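Local coordinates for protein polysaccharide deacetylase (Streptococcus pyogenes, PDB 6DQ3) that removes the acetyl group from N-acetylated sugar in the linkage unit of streptococcal cell wall rhamnopolysaccharides, as a carbohydrate esterase family 4 member probably using zinc-dependent hydrolysis, at residues L36-L41 with K92-K97; V86-L91 with K124-S129; G105-G110 with K156-K161. All coordinates share one frame; numbering follows the deposited sequence.

Contact 1: L36-L41 with K92-K97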
loop_
_atom_site.group_PDB
_atom_site.type_symbol
_atom_site.label_atom_id
_atom_site.label_comp_id
_atom_site.label_asym_id
_atom_site.label_seq_id
_atom_site.Cartn_x
_atom_site.Cartn_y
_atom_site.Cartn_z
ATOM N N LEU A 36 -1.955 3.592 -18.587
ATOM C CA LEU A 36 -1.883 4.803 -17.776
ATOM C C LEU A 36 -0.933 4.619 -16.597
ATOM O O LEU A 36 -0.172 5.534 -16.258
ATOM C CB LEU A 36 -3.277 5.197 -17.290
ATOM C CG LEU A 36 -3.352 6.371 -16.311
ATOM C CD1 LEU A 36 -2.785 7.631 -16.955
ATOM C CD2 LEU A 36 -4.777 6.610 -15.840
ATOM N N PHE A 37 -0.976 3.454 -15.946
ATOM C CA PHE A 37 -0.027 3.177 -14.875
ATOM C C PHE A 37 1.404 3.292 -15.391
ATOM O O PHE A 37 2.254 3.933 -14.762
ATOM C CB PHE A 37 -0.303 1.792 -14.290
ATOM C CG PHE A 37 0.591 1.424 -13.145
ATOM C CD1 PHE A 37 0.679 2.231 -12.022
ATOM C CD2 PHE A 37 1.350 0.269 -13.193
ATOM C CE1 PHE A 37 1.501 1.886 -10.972
ATOM C CE2 PHE A 37 2.173 -0.080 -12.149
ATOM C CZ PHE A 37 2.248 0.731 -11.032
ATOM N N ASP A 38 1.677 2.701 -16.559
ATOM C CA ASP A 38 2.988 2.842 -17.181
ATOM C C ASP A 38 3.362 4.313 -17.327
ATOM O O ASP A 38 4.467 4.724 -16.956
ATOM C CB ASP A 38 2.992 2.131 -18.542
ATOM C CG ASP A 38 4.366 2.083 -19.178
ATOM O OD1 ASP A 38 4.878 3.156 -19.558
ATOM O OD2 ASP A 38 4.936 0.974 -19.289
ATOM N N GLN A 39 2.428 5.130 -17.824
ATOM C CA GLN A 39 2.721 6.540 -18.063
ATOM C C GLN A 39 2.895 7.315 -16.760
ATOM O O GLN A 39 3.677 8.272 -16.714
ATOM C CB GLN A 39 1.612 7.170 -18.907
ATOM C CG GLN A 39 1.585 6.677 -20.345
ATOM C CD GLN A 39 0.270 6.965 -21.049
ATOM O OE1 GLN A 39 -0.528 7.784 -20.598
ATOM N NE2 GLN A 39 0.041 6.284 -22.167
ATOM N N GLN A 40 2.180 6.929 -15.703
ATOM C CA GLN A 40 2.380 7.567 -14.406
ATOM C C GLN A 40 3.772 7.272 -13.863
ATOM O O GLN A 40 4.475 8.178 -13.403
ATOM C CB GLN A 40 1.309 7.101 -13.423
ATOM C CG GLN A 40 -0.085 7.614 -13.731
ATOM C CD GLN A 40 -1.147 6.905 -12.916
ATOM O OE1 GLN A 40 -0.881 5.879 -12.289
ATOM N NE2 GLN A 40 -2.356 7.449 -12.921
ATOM N N LEU A 41 4.194 6.007 -13.914
ATOM C CA LEU A 41 5.521 5.670 -13.416
ATOM C C LEU A 41 6.608 6.322 -14.261
ATOM O O LEU A 41 7.611 6.807 -13.724
ATOM C CB LEU A 41 5.719 4.160 -13.396
ATOM C CG LEU A 41 5.029 3.351 -12.307
ATOM C CD1 LEU A 41 5.474 1.899 -12.429
ATOM C CD2 LEU A 41 5.339 3.898 -10.931
ATOM N N LYS A 92 8.908 -3.208 -12.381
ATOM C CA LYS A 92 10.273 -3.616 -12.700
ATOM C C LYS A 92 10.824 -2.827 -13.882
ATOM O O LYS A 92 12.005 -2.451 -13.892
ATOM C CB LYS A 92 10.319 -5.113 -13.007
ATOM C CG LYS A 92 10.194 -6.017 -11.798
ATOM C CD LYS A 92 10.585 -7.456 -12.136
ATOM C CE LYS A 92 9.601 -8.098 -13.105
ATOM N NZ LYS A 92 9.942 -9.521 -13.382
ATOM N N LYS A 93 9.989 -2.591 -14.898
ATOM C CA LYS A 93 10.411 -1.824 -16.066
ATOM C C LYS A 93 11.021 -0.491 -15.664
ATOM O O LYS A 93 12.027 -0.061 -16.237
ATOM C CB LYS A 93 9.211 -1.614 -16.991
ATOM C CG LYS A 93 9.416 -0.622 -18.120
ATOM C CD LYS A 93 8.186 -0.579 -19.032
ATOM C CE LYS A 93 8.365 0.410 -20.178
ATOM N NZ LYS A 93 7.140 0.515 -21.023
ATOM N N TYR A 94 10.439 0.169 -14.668
ATOM C CA TYR A 94 10.905 1.476 -14.229
ATOM C C TYR A 94 11.765 1.402 -12.975
ATOM O O TYR A 94 12.080 2.443 -12.389
ATOM C CB TYR A 94 9.702 2.401 -14.028
ATOM C CG TYR A 94 9.058 2.745 -15.358
ATOM C CD1 TYR A 94 9.655 3.665 -16.212
ATOM C CD2 TYR A 94 7.896 2.109 -15.788
ATOM C CE1 TYR A 94 9.098 3.976 -17.438
ATOM C CE2 TYR A 94 7.327 2.417 -17.021
ATOM C CZ TYR A 94 7.937 3.351 -17.839
ATOM O OH TYR A 94 7.394 3.667 -19.070
ATOM N N ASP A 95 12.189 0.203 -12.581
ATOM C CA ASP A 95 13.040 0.020 -11.409
ATOM C C ASP A 95 12.422 0.706 -10.193
ATOM O O ASP A 95 13.088 1.423 -9.441
ATOM C CB ASP A 95 14.454 0.546 -11.670
ATOM C CG ASP A 95 15.439 0.139 -10.584
ATOM O OD1 ASP A 95 15.166 -0.850 -9.872
ATOM O OD2 ASP A 95 16.483 0.812 -10.436
ATOM N N ALA A 96 11.125 0.489 -10.013
ATOM C CA ALA A 96 10.366 1.102 -8.934
ATOM C C ALA A 96 10.054 0.070 -7.857
ATOM O O ALA A 96 9.873 -1.115 -8.140
ATOM C CB ALA A 96 9.066 1.721 -9.462
ATOM N N LYS A 97 9.999 0.535 -6.614
ATOM C CA LYS A 97 9.603 -0.289 -5.483
ATOM C C LYS A 97 8.151 0.016 -5.132
ATOM O O LYS A 97 7.666 1.130 -5.349
ATOM C CB LYS A 97 10.513 -0.035 -4.276
ATOM C CG LYS A 97 12.008 -0.070 -4.606
ATOM C CD LYS A 97 12.883 -0.279 -3.361
ATOM C CE LYS A 97 12.727 0.852 -2.346
ATOM N NZ LYS A 97 13.722 1.953 -2.494
#
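Y94 reaches across to helix 34-46 and meets L41 near the root of its ring and D38 at its hydroxyl. Its CG lies anti to its own carbonyl carbon (chi1 -69°), which sends the ring from the end of helix 81-93 toward the other helix. Just beyond CB, Y94 CG already lies near L41 CB, and one atom further out Y94 CD2 comes to 3.8 Å from L41 CB, with L41 CD1 at 4.1 Å from the same Y94 CD2. The backbone carbon of L41 also lies over one face of the ring. Farther along, Y94 CE2 stands 3.6 Å from D38 OD2, and the carboxylate sits at the ring edge, the two planes 76° apart. At the tip, Y94 OH donates a hydrogen bond of 2.6 Å to D38 OD1, reaching this oxygen from above the carboxylate plane, 36° out of it.

The tyrosine stands where helix 81-93 finishes in a Schellman motif: D95 takes positive phi as the C-prime residue, A96 N bonds to L91 O, and D95 N bonds to K92 O at 3.0 Å. Helix and turn form the connection of a beta-alpha-beta crossover between strands 71-77 and 98-102, two parallel neighbours of the central sheet.

The second oxygen of D38 is taken by K93. With a donor on each oxygen, rotation about D38 CB-CG is restrained, and the lysine would probably favour the charged form. K93 is fully extended from CG to NZ, and K93 NZ lies 2.8 Å from D38 OD2 in a salt bridge, on the syn lone pair of that oxygen.

Contact 2: V86-L91 with K124-S129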
loop_
_atom_site.group_PDB
_atom_site.type_symbol
_atom_site.label_atom_id
_atom_site.label_comp_id
_atom_site.label_asym_id
_atom_site.label_seq_id
_atom_site.Cartn_x
_atom_site.Cartn_y
_atom_site.Cartn_z
ATOM N N VAL A 86 0.147 -7.748 -13.725
ATOM C CA VAL A 86 0.118 -6.505 -14.485
ATOM C C VAL A 86 1.036 -5.458 -13.863
ATOM O O VAL A 86 1.959 -4.966 -14.520
ATOM C CB VAL A 86 -1.328 -5.984 -14.601
ATOM C CG1 VAL A 86 -1.395 -4.756 -15.489
ATOM C CG2 VAL A 86 -2.252 -7.083 -15.130
ATOM N N ALA A 87 0.807 -5.118 -12.593
ATOM C CA ALA A 87 1.547 -4.008 -11.996
ATOM C C ALA A 87 3.033 -4.330 -11.855
ATOM O O ALA A 87 3.886 -3.481 -12.142
ATOM C CB ALA A 87 0.943 -3.645 -10.638
ATOM N N TYR A 88 3.358 -5.541 -11.405
ATOM C CA TYR A 88 4.744 -5.887 -11.089
ATOM C C TYR A 88 5.676 -5.784 -12.290
ATOM O O TYR A 88 6.774 -5.214 -12.148
ATOM C CB TYR A 88 4.749 -7.289 -10.465
ATOM C CG TYR A 88 6.106 -7.875 -10.189
ATOM C CD1 TYR A 88 7.010 -7.220 -9.367
ATOM C CD2 TYR A 88 6.479 -9.090 -10.739
ATOM C CE1 TYR A 88 8.252 -7.755 -9.115
ATOM C CE2 TYR A 88 7.718 -9.631 -10.497
ATOM C CZ TYR A 88 8.602 -8.960 -9.681
ATOM O OH TYR A 88 9.838 -9.500 -9.431
ATOM N N PRO A 89 5.342 -6.311 -13.472
ATOM C CA PRO A 89 6.240 -6.105 -14.625
ATOM C C PRO A 89 6.485 -4.641 -14.933
ATOM O O PRO A 89 7.608 -4.253 -15.278
ATOM C CB PRO A 89 5.508 -6.803 -15.781
ATOM C CG PRO A 89 4.614 -7.803 -15.123
ATOM C CD PRO A 89 4.219 -7.214 -13.782
ATOM N N ILE A 90 5.446 -3.813 -14.833
ATOM C CA ILE A 90 5.599 -2.392 -15.114
ATOM C C ILE A 90 6.460 -1.725 -14.046
ATOM O O ILE A 90 7.279 -0.850 -14.350
ATOM C CB ILE A 90 4.213 -1.732 -15.242
ATOM C CG1 ILE A 90 3.455 -2.366 -16.416
ATOM C CG2 ILE A 90 4.364 -0.236 -15.436
ATOM C CD1 ILE A 90 1.990 -1.974 -16.531
ATOM N N LEU A 91 6.316 -2.137 -12.786
ATOM C CA LEU A 91 7.184 -1.594 -11.745
ATOM C C LEU A 91 8.644 -1.955 -12.005
ATOM O O LEU A 91 9.533 -1.103 -11.875
ATOM C CB LEU A 91 6.737 -2.100 -10.374
ATOM C CG LEU A 91 5.419 -1.502 -9.883
ATOM C CD1 LEU A 91 4.726 -2.463 -8.923
ATOM C CD2 LEU A 91 5.646 -0.141 -9.222
ATOM N N LYS A 124 9.680 -10.003 -3.725
ATOM C CA LYS A 124 10.514 -9.365 -2.711
ATOM C C LYS A 124 11.956 -9.219 -3.175
ATOM O O LYS A 124 12.669 -8.323 -2.709
ATOM C CB LYS A 124 10.476 -10.164 -1.407
ATOM C CG LYS A 124 9.193 -10.021 -0.611
ATOM C CD LYS A 124 9.251 -10.819 0.691
ATOM C CE LYS A 124 10.327 -10.294 1.639
ATOM N NZ LYS A 124 10.289 -10.965 2.970
ATOM N N GLN A 125 12.412 -10.089 -4.075
ATOM C CA GLN A 125 13.784 -10.009 -4.555
ATOM C C GLN A 125 13.971 -8.935 -5.616
ATOM O O GLN A 125 15.112 -8.672 -6.010
ATOM C CB GLN A 125 14.221 -11.369 -5.099
ATOM C CG GLN A 125 14.278 -12.447 -4.031
ATOM C CD GLN A 125 14.625 -13.807 -4.591
ATOM O OE1 GLN A 125 14.385 -14.085 -5.765
ATOM N NE2 GLN A 125 15.192 -14.665 -3.752
ATOM N N VAL A 126 12.893 -8.299 -6.071
ATOM C CA VAL A 126 13.001 -7.254 -7.081
ATOM C C VAL A 126 12.173 -6.047 -6.657
ATOM O O VAL A 126 11.434 -5.472 -7.464
ATOM C CB VAL A 126 12.566 -7.770 -8.467
ATOM C CG1 VAL A 126 13.006 -6.807 -9.566
ATOM C CG2 VAL A 126 13.130 -9.167 -8.716
ATOM N N GLY A 127 12.267 -5.675 -5.380
ATOM C CA GLY A 127 11.843 -4.367 -4.924
ATOM C C GLY A 127 10.504 -4.294 -4.219
ATOM O O GLY A 127 10.176 -3.231 -3.677
ATOM N N MET A 128 9.721 -5.365 -4.207
ATOM C CA MET A 128 8.376 -5.293 -3.656
ATOM C C MET A 128 8.361 -5.654 -2.172
ATOM O O MET A 128 9.143 -6.484 -1.702
ATOM C CB MET A 128 7.429 -6.218 -4.419
ATOM C CG MET A 128 7.405 -5.993 -5.921
ATOM S SD MET A 128 7.075 -4.277 -6.373
ATOM C CE MET A 128 8.547 -3.882 -7.315
ATOM N N SER A 129 7.446 -5.024 -1.438
ATOM C CA SER A 129 7.248 -5.275 -0.018
ATOM C C SER A 129 5.800 -5.679 0.227
ATOM O O SER A 129 4.880 -5.205 -0.446
ATOM C CB SER A 129 7.605 -4.035 0.814
ATOM O OG SER A 129 7.476 -4.280 2.201
#
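Y88 and M128 bury the most surface here, the tyrosine reaching out from helix 81-93 and the methionine coming from segment 124-129. A trans chi1 (174°) swings the Y88 ring toward the loop that leads into the strand. M128 CG lies 3.7 Å from Y88 CD1 and equally near CE1, so it approaches the CD1-CE1 bond obliquely. The sulfur then comes to the ring edge in a Met-aromatic contact, M128 SD lying 5.5 Å from the centroid of the Y88 ring and 80° off its normal.

Bends at chi2 and chi3 turn the end of M128 toward L91, one helical turn on from Y88. There L91 CD1 approaches M128 SD at 3.9 Å, while M128 CE lies 4.0 Å from L91 CB. At the far end of the tyrosine, Y88 OH comes within 3.4 Å of V126 CB, and V126 CG2 is as near.

Helix 81-93 thus packs on the central sheet, where 128-132 pairs in parallel with strand 98-102. F83 of the same helix and A98 of strand 98-102 each touch both L91 and M128. M123 of helix 117-124 lies against Y88 and M128, while L91 also meets L41 of helix 34-46.

Contact 3: G105-G110 with K156-K161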
loop_
_atom_site.group_PDB
_atom_site.type_symbol
_atom_site.label_atom_id
_atom_site.label_comp_id
_atom_site.label_asym_id
_atom_site.label_seq_id
_atom_site.Cartn_x
_atom_site.Cartn_y
_atom_site.Cartn_z
ATOM N N GLY A 105 -5.764 -14.253 4.805
ATOM C CA GLY A 105 -6.684 -15.375 4.732
ATOM C C GLY A 105 -6.928 -15.869 3.317
ATOM O O GLY A 105 -7.036 -17.076 3.083
ATOM N N LEU A 106 -7.045 -14.946 2.358
ATOM C CA LEU A 106 -7.261 -15.357 0.972
ATOM C C LEU A 106 -6.054 -16.112 0.428
ATOM O O LEU A 106 -6.209 -17.095 -0.307
ATOM C CB LEU A 106 -7.568 -14.137 0.105
ATOM C CG LEU A 106 -8.938 -13.504 0.342
ATOM C CD1 LEU A 106 -9.001 -12.084 -0.184
ATOM C CD2 LEU A 106 -10.039 -14.359 -0.293
ATOM N N THR A 107 -4.844 -15.677 0.784
ATOM C CA THR A 107 -3.649 -16.392 0.356
ATOM C C THR A 107 -3.554 -17.755 1.030
ATOM O O THR A 107 -3.166 -18.743 0.397
ATOM C CB THR A 107 -2.406 -15.553 0.658
ATOM O OG1 THR A 107 -2.402 -14.388 -0.178
ATOM C CG2 THR A 107 -1.140 -16.354 0.415
ATOM N N GLU A 108 -3.913 -17.832 2.310
ATOM C CA GLU A 108 -3.841 -19.106 3.014
ATOM C C GLU A 108 -4.889 -20.085 2.500
ATOM O O GLU A 108 -4.672 -21.301 2.538
ATOM C CB GLU A 108 -4.006 -18.879 4.516
ATOM C CG GLU A 108 -3.629 -20.075 5.373
ATOM C CD GLU A 108 -3.543 -19.727 6.848
ATOM O OE1 GLU A 108 -3.377 -18.532 7.169
ATOM O OE2 GLU A 108 -3.647 -20.646 7.688
ATOM N N MET A 109 -6.019 -19.579 2.010
ATOM C CA MET A 109 -7.081 -20.411 1.462
ATOM C C MET A 109 -6.856 -20.770 -0.002
ATOM O O MET A 109 -7.661 -21.510 -0.577
ATOM C CB MET A 109 -8.431 -19.703 1.609
ATOM C CG MET A 109 -8.980 -19.689 3.025
ATOM S SD MET A 109 -9.046 -21.327 3.797
ATOM C CE MET A 109 -10.135 -22.189 2.665
ATOM N N GLY A 110 -5.796 -20.259 -0.618
ATOM C CA GLY A 110 -5.504 -20.592 -1.998
ATOM C C GLY A 110 -6.354 -19.878 -3.021
ATOM O O GLY A 110 -6.580 -20.419 -4.108
ATOM N N LYS A 156 0.001 -10.670 10.724
ATOM C CA LYS A 156 1.408 -10.295 10.825
ATOM C C LYS A 156 2.273 -11.519 11.087
ATOM O O LYS A 156 3.333 -11.690 10.472
ATOM C CB LYS A 156 1.603 -9.259 11.935
ATOM C CG LYS A 156 3.070 -9.028 12.311
ATOM C CD LYS A 156 3.243 -7.777 13.163
ATOM C CE LYS A 156 4.589 -7.748 13.880
ATOM N NZ LYS A 156 5.752 -7.855 12.962
ATOM N N ASP A 157 1.845 -12.380 12.014
ATOM C CA ASP A 157 2.616 -13.585 12.297
ATOM C C ASP A 157 2.734 -14.463 11.059
ATOM O O ASP A 157 3.763 -15.117 10.855
ATOM C CB ASP A 157 1.982 -14.367 13.445
ATOM C CG ASP A 157 2.076 -13.636 14.771
ATOM O OD1 ASP A 157 2.940 -12.743 14.901
ATOM O OD2 ASP A 157 1.287 -13.955 15.684
ATOM N N TYR A 158 1.695 -14.486 10.223
ATOM C CA TYR A 158 1.722 -15.277 8.997
ATOM C C TYR A 158 2.739 -14.719 8.009
ATOM O O TYR A 158 3.593 -15.454 7.504
ATOM C CB TYR A 158 0.315 -15.308 8.392
ATOM C CG TYR A 158 0.174 -16.075 7.095
ATOM C CD1 TYR A 158 -0.082 -17.442 7.093
ATOM C CD2 TYR A 158 0.269 -15.425 5.875
ATOM C CE1 TYR A 158 -0.221 -18.145 5.897
ATOM C CE2 TYR A 158 0.131 -16.116 4.679
ATOM C CZ TYR A 158 -0.112 -17.471 4.694
ATOM O OH TYR A 158 -0.249 -18.145 3.496
ATOM N N LEU A 159 2.672 -13.418 7.727
ATOM C CA LEU A 159 3.635 -12.818 6.811
ATOM C C LEU A 159 5.055 -12.923 7.357
ATOM O O LEU A 159 5.992 -13.249 6.617
ATOM C CB LEU A 159 3.270 -11.357 6.551
ATOM C CG LEU A 159 1.921 -11.124 5.873
ATOM C CD1 LEU A 159 1.478 -9.682 6.039
ATOM C CD2 LEU A 159 1.993 -11.494 4.401
ATOM N N ASP A 160 5.232 -12.655 8.656
ATOM C CA ASP A 160 6.559 -12.716 9.254
ATOM C C ASP A 160 7.175 -14.097 9.110
ATOM O O ASP A 160 8.361 -14.227 8.789
ATOM C CB ASP A 160 6.497 -12.346 10.737
ATOM C CG ASP A 160 6.169 -10.893 10.963
ATOM O OD1 ASP A 160 6.011 -10.160 9.968
ATOM O OD2 ASP A 160 6.071 -10.481 12.141
ATOM N N LYS A 161 6.391 -15.144 9.365
ATOM C CA LYS A 161 6.923 -16.496 9.284
ATOM C C LYS A 161 7.069 -16.943 7.833
ATOM O O LYS A 161 8.144 -17.389 7.422
ATOM C CB LYS A 161 6.021 -17.455 10.059
ATOM C CG LYS A 161 6.528 -18.886 10.101
ATOM C CD LYS A 161 5.583 -19.786 10.892
ATOM C CE LYS A 161 6.090 -21.221 10.944
ATOM N NZ LYS A 161 5.204 -22.104 11.754
#
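Y158 points from helix 145-162 straight at the short helix 104-108, where E108 comes obliquely to its ring and T107 meets its hydroxyl end. The tyrosine has CG anti to the backbone N (chi1 179°), which carries the ring outward from its own helix and toward the last turn of the other.

E108 is likewise anti at chi1 and extended beyond CG, and its long chain crosses the ring's direction obliquely. E108 CB lies 4.0 Å from Y158 OH, and E108 CG is as far from Y158 CE1. E108 OE1 comes obliquely to the CD1-CE1 bond, ending 3.4 Å from Y158 CE1 and 3.5 Å from Y158 CD1. The carboxylate and ring planes are almost parallel, only 3° apart, so the two flat groups share an orientation. These are van der Waals approaches of a carboxylate to ring carbons, without a polar bond between the two residues.

T107 turns its methyl branch to the tyrosine. T107 CG2 lies 3.7 Å from Y158 OH, close to the ring plane at its edge. The threonine hydroxyl is engaged elsewhere, in a hydrogen bond with the carbonyl of L115, so its two branches divide the work between packing and polar anchoring. L117 of helix 117-124 touches both T107 and Y158, and T104 touches the tyrosine from the start of the short helix.

Helix 104-108 closes in a Schellman motif, with G110 at positive phi and G110 N bonded to T107 O at 3.2 Å. The paired helices follow strands 98-102 and 128-132, parallel neighbours in the central sheet, and pack against each other at the surface as outer helices, consistent with the deformed (beta/alpha) barrel of family 4 carbohydrate esterases.

From the N terminus, helix 34-46 supplies the first half of contact 1, and the chain passes through strands 50-51 and 71-77 before helix 81-93 opens contact 2. Residues 92-97 then close contact 1, so the two loops cross on one helix; the Schellman turn ending helix 81-93 joins them directly. After strand 98-102, residues 105-110 open contact 3 before 124-129 close contact 2, a second crossing. Helix 145-162 finally closes contact 3, which follows contact 1 in series, their centres about 27 Å apart. Contacts 1 and 2 bind helix 81-93 to helix 34-46 and to strand 128-132, whereas contact 3 joins two helices farther along the fold.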